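Local structure of short-chain type dehydrogenase/reductase (Mycobacterium ulcerans, 3SVT) at residues 148-153 with 191-196. The protein probably works as an NAD-dependent oxidoreductase of the short-chain dehydrogenase/reductase family, perhaps in the breakdown of aromatic hydrocarbons. Residues are numbered along the deposited sequence; the frame is centred on the assembly and turned at random.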
ATOM      1  N   GLY B 148       2.601  -6.193  17.662  1.00 22.58           N
ATOM      2  CA  GLY B 148       2.942  -4.810  17.893  1.00 23.40           C
ATOM      3  C   GLY B 148       1.741  -3.907  17.748  1.00 24.53           C
ATOM      4  O   GLY B 148       0.982  -4.001  16.767  1.00 24.22           O
ATOM      5  N   ILE B 149       1.562  -3.012  18.710  1.00 25.86           N
ATOM      6  CA  ILE B 149       0.474  -2.028  18.610  1.00 27.26           C
ATOM      7  C   ILE B 149       0.967  -0.720  17.997  1.00 27.50           C
ATOM      8  O   ILE B 149       1.746   0.012  18.601  1.00 27.53           O
ATOM      9  CB  ILE B 149      -0.183  -1.724  19.949  1.00 28.27           C
ATOM     10  CG1 ILE B 149      -0.607  -3.024  20.648  1.00 28.99           C
ATOM     11  CG2 ILE B 149      -1.382  -0.767  19.730  1.00 27.32           C
ATOM     12  CD1 ILE B 149      -1.670  -3.810  19.924  1.00 30.51           C
ATOM     13  N   SER B 150       0.487  -0.439  16.793  1.00 26.80           N
ATOM     14  CA  SER B 150       0.898   0.729  16.038  1.00 27.19           C
ATOM     15  C   SER B 150      -0.163   1.833  16.189  1.00 27.26           C
ATOM     16  O   SER B 150      -0.586   2.106  17.295  1.00 27.40           O
ATOM     17  CB  SER B 150       1.140   0.317  14.591  1.00 27.10           C
ATOM     18  OG  SER B 150       1.511   1.406  13.760  1.00 28.60           O
ATOM     19  N   SER B 151      -0.569   2.472  15.093  1.00 27.43           N
ATOM     20  CA  SER B 151      -1.611   3.501  15.113  1.00 26.83           C
ATOM     21  C   SER B 151      -2.080   3.819  13.706  1.00 27.45           C
ATOM     22  O   SER B 151      -1.332   3.681  12.736  1.00 26.82           O
ATOM     23  CB  SER B 151      -1.093   4.808  15.712  1.00 27.48           C
ATOM     24  OG  SER B 151      -2.084   5.834  15.642  1.00 25.55           O
ATOM     25  N   ILE B 152      -3.324   4.281  13.595  1.00 27.51           N
ATOM     26  CA  ILE B 152      -3.792   4.843  12.336  1.00 27.73           C
ATOM     27  C   ILE B 152      -2.922   6.037  11.867  1.00 27.78           C
ATOM     28  O   ILE B 152      -2.894   6.365  10.680  1.00 28.35           O
ATOM     29  CB  ILE B 152      -5.251   5.289  12.446  1.00 28.48           C
ATOM     30  CG1 ILE B 152      -5.792   5.695  11.063  1.00 29.72           C
ATOM     31  CG2 ILE B 152      -5.369   6.417  13.467  1.00 28.89           C
ATOM     32  CD1 ILE B 152      -7.307   5.617  10.962  1.00 31.13           C
ATOM     33  N   ALA B 153      -2.228   6.694  12.790  1.00 27.11           N
ATOM     34  CA  ALA B 153      -1.277   7.733  12.433  1.00 27.15           C
ATOM     35  C   ALA B 153      -0.218   7.232  11.442  1.00 26.09           C
ATOM     36  O   ALA B 153       0.291   8.024  10.656  1.00 27.09           O
ATOM     37  CB  ALA B 153      -0.632   8.346  13.686  1.00 26.69           C
ATOM     38  N   SER B 191       1.293  -6.431  13.156  1.00 22.23           N
ATOM     39  CA  SER B 191       0.987  -5.116  13.732  1.00 22.06           C
ATOM     40  C   SER B 191      -0.530  -4.864  13.725  1.00 21.57           C
ATOM     41  O   SER B 191      -1.230  -5.212  12.776  1.00 21.67           O
ATOM     42  CB  SER B 191       1.695  -3.998  12.976  1.00 22.53           C
ATOM     43  OG  SER B 191       1.231  -2.736  13.436  1.00 24.56           O
ATOM     44  N   ILE B 192      -1.017  -4.252  14.802  1.00 21.61           N
ATOM     45  CA  ILE B 192      -2.337  -3.683  14.864  1.00 21.00           C
ATOM     46  C   ILE B 192      -2.253  -2.145  14.879  1.00 22.75           C
ATOM     47  O   ILE B 192      -1.540  -1.589  15.716  1.00 22.88           O
ATOM     48  CB  ILE B 192      -3.101  -4.150  16.128  1.00 21.37           C
ATOM     49  CG1 ILE B 192      -3.183  -5.690  16.177  1.00 21.56           C
ATOM     50  CG2 ILE B 192      -4.485  -3.530  16.183  1.00 20.40           C
ATOM     51  CD1 ILE B 192      -3.631  -6.217  17.496  1.00 20.65           C
ATOM     52  N   ARG B 193      -3.018  -1.476  14.008  1.00 21.73           N
ATOM     53  CA  ARG B 193      -3.134  -0.008  14.027  1.00 23.98           C
ATOM     54  C   ARG B 193      -4.526   0.423  14.496  1.00 24.13           C
ATOM     55  O   ARG B 193      -5.445   0.464  13.679  1.00 24.85           O
ATOM     56  CB  ARG B 193      -2.952   0.541  12.612  1.00 23.55           C
ATOM     57  CG  ARG B 193      -1.527   0.444  12.029  1.00 25.34           C
ATOM     58  CD  ARG B 193      -1.662   0.828  10.554  1.00 27.70           C
ATOM     59  NE  ARG B 193      -0.435   0.992   9.815  1.00 32.26           N
ATOM     60  CZ  ARG B 193      -0.342   0.856   8.483  1.00 34.25           C
ATOM     61  NH1 ARG B 193      -1.380   0.486   7.728  1.00 36.32           N
ATOM     62  NH2 ARG B 193       0.813   1.049   7.914  1.00 36.20           N
ATOM     63  N   PRO B 194      -4.695   0.717  15.792  1.00 23.69           N
ATOM     64  CA  PRO B 194      -5.971   1.202  16.278  1.00 23.67           C
ATOM     65  C   PRO B 194      -6.285   2.611  15.804  1.00 24.25           C
ATOM     66  O   PRO B 194      -5.373   3.412  15.594  1.00 24.43           O
ATOM     67  CB  PRO B 194      -5.808   1.207  17.804  1.00 24.29           C
ATOM     68  CG  PRO B 194      -4.482   0.673  18.106  1.00 24.36           C
ATOM     69  CD  PRO B 194      -3.707   0.528  16.867  1.00 24.39           C
ATOM     70  N   GLY B 195      -7.566   2.915  15.645  1.00 23.88           N
ATOM     71  CA  GLY B 195      -7.999   4.273  15.341  1.00 24.74           C
ATOM     72  C   GLY B 195      -8.239   5.016  16.657  1.00 25.67           C
ATOM     73  O   GLY B 195      -7.447   4.935  17.588  1.00 25.41           O
ATOM     74  N   LEU B 196      -9.359   5.704  16.750  1.00 26.65           N
ATOM     75  CA  LEU B 196      -9.698   6.415  17.959  1.00 27.76           C
ATOM     76  C   LEU B 196     -10.264   5.415  18.934  1.00 27.68           C
ATOM     77  O   LEU B 196     -11.335   4.887  18.703  1.00 27.76           O
ATOM     78  CB  LEU B 196     -10.700   7.537  17.680  1.00 27.53           C
ATOM     79  CG  LEU B 196     -10.965   8.466  18.858  1.00 29.01           C
ATOM     80  CD1 LEU B 196      -9.667   9.152  19.326  1.00 27.34           C
ATOM     81  CD2 LEU B 196     -12.053   9.509  18.478  1.00 27.24           C
TER
HETATM   82  O   HOH W   1      -4.155   5.337  17.436  1.00 18.50           O
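Gly148 and Ser191 pair in parallel where two neighbouring strands of the Rossmann-type sheet run side by side. Ile192 N donates to Gly148 O at 2.8 Å, and Ser150 N to Ile192 O at 2.6 Å. This end is tightly packed. On one face Ile149 and Ile192 run next to each other with their tips in the same direction, CD1 to CD1 3.9 Å; helix 227-238 packs on Ile192. Ile149 CG2, anti to its backbone N, meets Pro194 CG, the ring roughly perpendicular to the Ile149 side chain. On the face of Ser191 the contacts are largely polar. Ser150 CB sits 3.3 Å from Ser191 OG. Asp172 of helix 163-182 bonds both serine hydroxyls and forms a salt bridge with Arg193 NE. Ser150 also touches Lys168, and Ser151 touches Tyr164, the pair of the family's Tyr-x-x-x-Lys motif.

Beyond Ser150 the pairing gives way to a looser end that holds one bridging water. Gly195 is partly exposed, its CA 3.9 Å from Ile152 CG2. Ser151 OG, as N-cap, accepts from Ala153 N. Pro194 O takes two donors: the water, which also bonds Ser151 OG, and Ile152 N, 3.0 Å away and 36° out of the carbonyl plane.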